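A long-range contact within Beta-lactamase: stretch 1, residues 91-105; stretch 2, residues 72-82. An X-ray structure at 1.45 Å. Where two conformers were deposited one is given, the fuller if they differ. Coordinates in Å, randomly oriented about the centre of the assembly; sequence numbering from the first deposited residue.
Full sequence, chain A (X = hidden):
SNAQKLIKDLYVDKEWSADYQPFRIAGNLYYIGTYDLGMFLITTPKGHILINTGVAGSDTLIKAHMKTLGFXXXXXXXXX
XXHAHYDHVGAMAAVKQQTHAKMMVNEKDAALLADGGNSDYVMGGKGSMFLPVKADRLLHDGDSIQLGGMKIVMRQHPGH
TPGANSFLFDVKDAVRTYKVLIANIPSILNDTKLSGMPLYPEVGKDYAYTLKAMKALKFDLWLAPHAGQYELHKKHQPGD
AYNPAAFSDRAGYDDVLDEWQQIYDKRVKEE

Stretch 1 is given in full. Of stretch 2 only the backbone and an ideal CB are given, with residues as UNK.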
# COMPACT_ATOMS: atom_id res chain seq x y z
N ALA A 91 -7.92 -9.10 -3.04
CA ALA A 91 -8.66 -9.18 -4.32
C ALA A 91 -7.70 -9.07 -5.51
O ALA A 91 -8.16 -8.84 -6.64
CB ALA A 91 -9.73 -8.11 -4.38
N MET A 92 -6.39 -9.16 -5.29
CA MET A 92 -5.42 -8.88 -6.36
C MET A 92 -5.52 -9.92 -7.48
O MET A 92 -5.49 -9.52 -8.66
CB MET A 92 -4.00 -8.83 -5.79
CG MET A 92 -3.02 -8.22 -6.73
SD MET A 92 -3.29 -6.44 -7.05
CE MET A 92 -2.68 -5.61 -5.57
N ALA A 93 -5.66 -11.19 -7.15
CA ALA A 93 -5.84 -12.25 -8.19
C ALA A 93 -7.09 -11.95 -9.01
O ALA A 93 -7.02 -12.11 -10.27
CB ALA A 93 -5.90 -13.62 -7.58
N ALA A 94 -8.18 -11.57 -8.37
CA ALA A 94 -9.46 -11.28 -9.06
C ALA A 94 -9.23 -10.11 -10.01
O ALA A 94 -9.66 -10.15 -11.18
CB ALA A 94 -10.59 -11.02 -8.10
N VAL A 95 -8.60 -9.05 -9.52
CA VAL A 95 -8.38 -7.86 -10.37
C VAL A 95 -7.50 -8.25 -11.56
O VAL A 95 -7.84 -7.87 -12.70
CB VAL A 95 -7.75 -6.67 -9.60
CG1 VAL A 95 -7.36 -5.58 -10.55
CG2 VAL A 95 -8.70 -6.17 -8.53
N LYS A 96 -6.45 -9.04 -11.36
CA LYS A 96 -5.53 -9.42 -12.47
C LYS A 96 -6.28 -10.30 -13.49
O LYS A 96 -6.14 -10.03 -14.70
CB LYS A 96 -4.34 -10.20 -11.94
CG LYS A 96 -3.29 -10.52 -12.99
CD LYS A 96 -2.03 -11.17 -12.45
CE LYS A 96 -1.14 -11.69 -13.56
NZ LYS A 96 -0.00 -12.47 -13.04
N GLN A 97 -7.11 -11.20 -13.01
CA GLN A 97 -7.91 -12.08 -13.90
C GLN A 97 -8.85 -11.22 -14.76
O GLN A 97 -9.00 -11.54 -15.97
CB GLN A 97 -8.72 -13.09 -13.11
CG GLN A 97 -9.42 -14.06 -14.06
CD GLN A 97 -10.40 -14.94 -13.34
OE1 GLN A 97 -10.66 -14.77 -12.14
NE2 GLN A 97 -10.96 -15.88 -14.09
N GLN A 98 -9.48 -10.20 -14.17
CA GLN A 98 -10.52 -9.39 -14.84
C GLN A 98 -9.92 -8.37 -15.78
O GLN A 98 -10.71 -7.93 -16.67
CB GLN A 98 -11.43 -8.73 -13.80
CG GLN A 98 -12.27 -9.74 -13.08
CD GLN A 98 -13.07 -9.09 -11.98
OE1 GLN A 98 -13.73 -8.08 -12.21
NE2 GLN A 98 -13.02 -9.68 -10.79
N THR A 99 -8.68 -7.90 -15.56
CA THR A 99 -8.09 -6.74 -16.29
C THR A 99 -6.94 -7.20 -17.18
O THR A 99 -6.63 -6.46 -18.07
CB THR A 99 -7.58 -5.66 -15.33
OG1 THR A 99 -6.56 -6.27 -14.55
CG2 THR A 99 -8.63 -5.07 -14.41
N HIS A 100 -6.30 -8.33 -16.90
CA HIS A 100 -5.01 -8.73 -17.50
C HIS A 100 -3.94 -7.65 -17.29
O HIS A 100 -2.95 -7.57 -18.01
CB HIS A 100 -5.27 -9.20 -18.96
CG HIS A 100 -5.78 -10.60 -19.02
ND1 HIS A 100 -5.83 -11.34 -20.18
CD2 HIS A 100 -6.27 -11.42 -18.04
CE1 HIS A 100 -6.32 -12.54 -19.93
NE2 HIS A 100 -6.60 -12.62 -18.61
N ALA A 101 -4.02 -6.90 -16.19
CA ALA A 101 -2.93 -5.98 -15.80
C ALA A 101 -1.68 -6.77 -15.39
O ALA A 101 -1.80 -7.99 -15.04
CB ALA A 101 -3.43 -5.10 -14.68
N LYS A 102 -0.53 -6.11 -15.49
CA LYS A 102 0.76 -6.69 -15.08
C LYS A 102 0.92 -6.51 -13.57
O LYS A 102 0.80 -5.40 -13.09
CB LYS A 102 1.93 -6.01 -15.79
CG LYS A 102 1.95 -6.19 -17.30
CD LYS A 102 3.24 -5.60 -17.84
CE LYS A 102 3.26 -5.28 -19.31
NZ LYS A 102 4.26 -4.21 -19.59
N MET A 103 1.17 -7.60 -12.86
CA MET A 103 1.53 -7.54 -11.41
C MET A 103 3.02 -7.23 -11.27
O MET A 103 3.84 -8.04 -11.70
CB MET A 103 1.28 -8.86 -10.69
CG MET A 103 1.56 -8.73 -9.21
SD MET A 103 0.21 -7.88 -8.34
CE MET A 103 1.16 -6.77 -7.30
N MET A 104 3.36 -6.11 -10.65
CA MET A 104 4.78 -5.74 -10.40
C MET A 104 4.97 -5.72 -8.87
O MET A 104 4.16 -5.09 -8.15
CB MET A 104 5.14 -4.42 -11.06
CG MET A 104 4.76 -4.40 -12.51
SD MET A 104 5.50 -2.97 -13.32
CE MET A 104 4.99 -3.22 -15.02
N VAL A 105 5.91 -6.53 -8.38
CA VAL A 105 6.06 -6.80 -6.92
C VAL A 105 7.54 -6.79 -6.55
O VAL A 105 8.38 -7.29 -7.34
CB VAL A 105 5.36 -8.09 -6.48
CG1 VAL A 105 5.98 -9.32 -7.10
CG2 VAL A 105 5.32 -8.20 -4.96
N UNK A 72 -12.71 3.40 -16.42
CA UNK A 72 -13.01 1.98 -16.67
C UNK A 72 -11.99 1.09 -15.96
O UNK A 72 -10.79 1.21 -16.18
CB UNK A 72 -13.01 1.68 -18.17
N UNK A 73 -12.50 0.23 -15.12
CA UNK A 73 -11.69 -0.80 -14.42
C UNK A 73 -10.76 -1.54 -15.38
O UNK A 73 -9.62 -1.80 -15.08
CB UNK A 73 -12.60 -1.81 -13.72
N UNK A 74 -11.26 -1.91 -16.56
CA UNK A 74 -10.47 -2.73 -17.50
C UNK A 74 -9.33 -1.92 -18.11
O UNK A 74 -8.49 -2.52 -18.79
CB UNK A 74 -11.36 -3.28 -18.61
N UNK A 75 -9.20 -0.63 -17.80
CA UNK A 75 -8.06 0.21 -18.27
C UNK A 75 -6.92 0.20 -17.25
O UNK A 75 -5.89 0.78 -17.55
CB UNK A 75 -8.51 1.65 -18.52
N UNK A 76 -7.04 -0.50 -16.13
CA UNK A 76 -5.87 -0.73 -15.22
C UNK A 76 -4.86 -1.60 -15.96
O UNK A 76 -5.25 -2.68 -16.49
CB UNK A 76 -6.29 -1.40 -13.91
N UNK A 77 -3.64 -1.11 -16.08
CA UNK A 77 -2.56 -1.82 -16.78
C UNK A 77 -1.49 -2.37 -15.83
O UNK A 77 -0.79 -3.30 -16.25
CB UNK A 77 -1.90 -0.88 -17.80
N UNK A 78 -1.30 -1.73 -14.68
CA UNK A 78 -0.25 -2.12 -13.71
C UNK A 78 -0.90 -2.28 -12.34
O UNK A 78 -1.60 -1.37 -11.91
CB UNK A 78 0.88 -1.09 -13.66
N UNK A 79 -0.51 -3.34 -11.66
CA UNK A 79 -0.91 -3.60 -10.26
C UNK A 79 0.33 -3.55 -9.38
O UNK A 79 1.34 -4.18 -9.69
CB UNK A 79 -1.61 -4.95 -10.12
N UNK A 80 0.23 -2.79 -8.30
CA UNK A 80 1.25 -2.66 -7.25
C UNK A 80 0.61 -2.90 -5.89
O UNK A 80 -0.62 -2.80 -5.74
CB UNK A 80 1.91 -1.28 -7.29
N UNK A 81 1.45 -3.24 -4.91
CA UNK A 81 1.02 -3.34 -3.51
C UNK A 81 2.09 -2.75 -2.61
O UNK A 81 3.29 -2.85 -2.93
CB UNK A 81 0.74 -4.79 -3.12
N UNK A 82 1.65 -2.20 -1.50
CA UNK A 82 2.57 -1.77 -0.43
C UNK A 82 3.13 -2.95 0.37
O UNK A 82 4.26 -2.86 0.87
CB UNK A 82 1.85 -0.81 0.52

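At position 72 the ideal CB has nothing of stretch 1 within 5.5 Å, so almost any side chain would suit; the deposited residue is Lys-72, which makes no contact with stretch 1.

Position 73 has helical angles (-47/-43), and its CB points sideways, 5.2 Å from Thr-99 CG2. A long apolar or aromatic side chain could reach the methyls of Val-95 and Thr-99. It is Phe-73: Thr-99 CG2 sits over one ring face, 4.0 Å from the centroid and 14° off the normal, a CH-pi contact, while Val-95 CG2 lies at the edge, 4.1 Å from Phe-73 CZ.

At position 74, CB lies 5.1 Å from Gln-98 O, at the helix's C-terminal end; a long polar or basic chain would fit. Lys-74 runs past it, its CG 3.8 Å from Gln-98 O. Water 1 donates to both Lys-74 O and Thr-99 O.

Position 75 points away, leaving the choice open; Asp-75 instead forms a salt bridge within its own stretch.

Position 76 points toward stretch 1, CB 4.4 Å from Thr-99 CG2 and 4.7 Å from Ala-101 CB. These methyls favour an aliphatic residue. Ile-76 places CG2 4.0 Å from Ala-101 CB.

The CB of 77 points away, so a polar chain is plausible; its carbonyl accepts from Lys-102 N. Arg-77 turns back, NH1 donating to Lys-74 O (2.9 Å) and to water 3, which donates to Thr-99 O.

Position 78 pairs in parallel with Lys-102, its CB on the same sheet face and 4.8 Å from Met-104 CE. Branched aliphatics suit strand angles of -129/136. Ile-78 CG2 meets Met-104 SD at 4.0 Å.

Position 79 offers the clearest pocket: CB is 3.8 Å from Met-92 SD and 3.9 Å from Met-103 SD, with Val-95 and Ala-101 beyond. A medium-sized apolar chain is indicated. Leu-79 (m, t) fills it, CD2 3.8 Å from Val-95 CG1 and CG 3.7 Å from Ala-101 CB. Leu-79 N donates to Lys-102 O (2.8 Å), and Leu-79 O accepts from Met-104 N (3.0 Å, 176°).

The CB of 80 points away, 4.5 Å from Met-104 O, so only a chain long enough to curl back can touch stretch 1; a flexible aliphatic such as leucine or methionine would suit. It is Leu-80, CD2 3.8 Å from Met-104 CB.

Position 81 points toward the methyls Met-92 CE (4.3 Å) and Met-103 CE (4.6 Å); small or beta-branched residues would suit. Thr-81 has its CG2 4.4 Å from Met-103 CE.

Position 82 is out of reach and unconstrained here; it is Thr-82.

Stretch 2 (72-82) KFKDIRILLTT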
# COMPACT_ATOMS: atom_id res chain seq x y z
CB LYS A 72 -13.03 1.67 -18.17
CG LYS A 72 -14.27 2.13 -18.89
CD LYS A 72 -14.59 1.38 -20.19
CE LYS A 72 -13.39 0.76 -20.87
NZ LYS A 72 -13.45 0.96 -22.34
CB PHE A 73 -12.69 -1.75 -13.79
CG PHE A 73 -12.15 -2.89 -12.96
CD1 PHE A 73 -11.47 -2.68 -11.79
CD2 PHE A 73 -12.45 -4.18 -13.33
CE1 PHE A 73 -11.03 -3.73 -11.01
CE2 PHE A 73 -12.04 -5.24 -12.53
CZ PHE A 73 -11.37 -5.00 -11.36
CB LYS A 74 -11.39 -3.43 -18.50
CG LYS A 74 -12.14 -4.61 -17.88
CD LYS A 74 -13.19 -5.29 -18.80
CE LYS A 74 -14.24 -6.02 -17.97
NZ LYS A 74 -15.14 -6.92 -18.75
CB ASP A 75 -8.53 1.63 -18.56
CG ASP A 75 -9.34 1.76 -19.83
OD1 ASP A 75 -9.11 0.90 -20.74
OD2 ASP A 75 -10.16 2.67 -19.90
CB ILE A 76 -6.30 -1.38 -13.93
CG1 ILE A 76 -7.23 -0.46 -13.15
CG2 ILE A 76 -5.07 -1.84 -13.12
CD1 ILE A 76 -7.89 -1.19 -12.00
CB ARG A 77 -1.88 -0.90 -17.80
CG ARG A 77 -2.77 -0.51 -18.98
CD ARG A 77 -3.01 -1.63 -19.99
NE ARG A 77 -3.99 -1.16 -20.98
CZ ARG A 77 -5.31 -1.38 -20.89
NH1 ARG A 77 -5.80 -2.12 -19.89
NH2 ARG A 77 -6.13 -0.83 -21.78
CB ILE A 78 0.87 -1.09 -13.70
CG1 ILE A 78 1.48 -0.95 -15.11
CG2 ILE A 78 1.90 -1.47 -12.64
CD1 ILE A 78 2.57 0.06 -15.20
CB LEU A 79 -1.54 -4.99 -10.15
CG LEU A 79 -2.71 -5.29 -11.07
CD1 LEU A 79 -3.20 -6.70 -10.90
CD2 LEU A 79 -3.80 -4.33 -10.85
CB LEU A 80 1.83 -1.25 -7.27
CG LEU A 80 2.45 -0.77 -8.57
CD1 LEU A 80 2.87 0.68 -8.44
CD2 LEU A 80 3.62 -1.65 -8.92
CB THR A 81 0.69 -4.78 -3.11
OG1 THR A 81 0.14 -4.76 -1.79
CG2 THR A 81 1.90 -5.69 -3.15
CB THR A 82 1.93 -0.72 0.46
OG1 THR A 82 0.72 -1.21 1.04
CG2 THR A 82 1.67 0.57 -0.28
O HOH W 1 -8.36 -5.16 -19.54
O HOH W 2 -13.50 -9.01 -16.70
O HOH W 3 -4.69 -4.43 -18.50
O HOH W 4 4.13 -3.65 -5.84
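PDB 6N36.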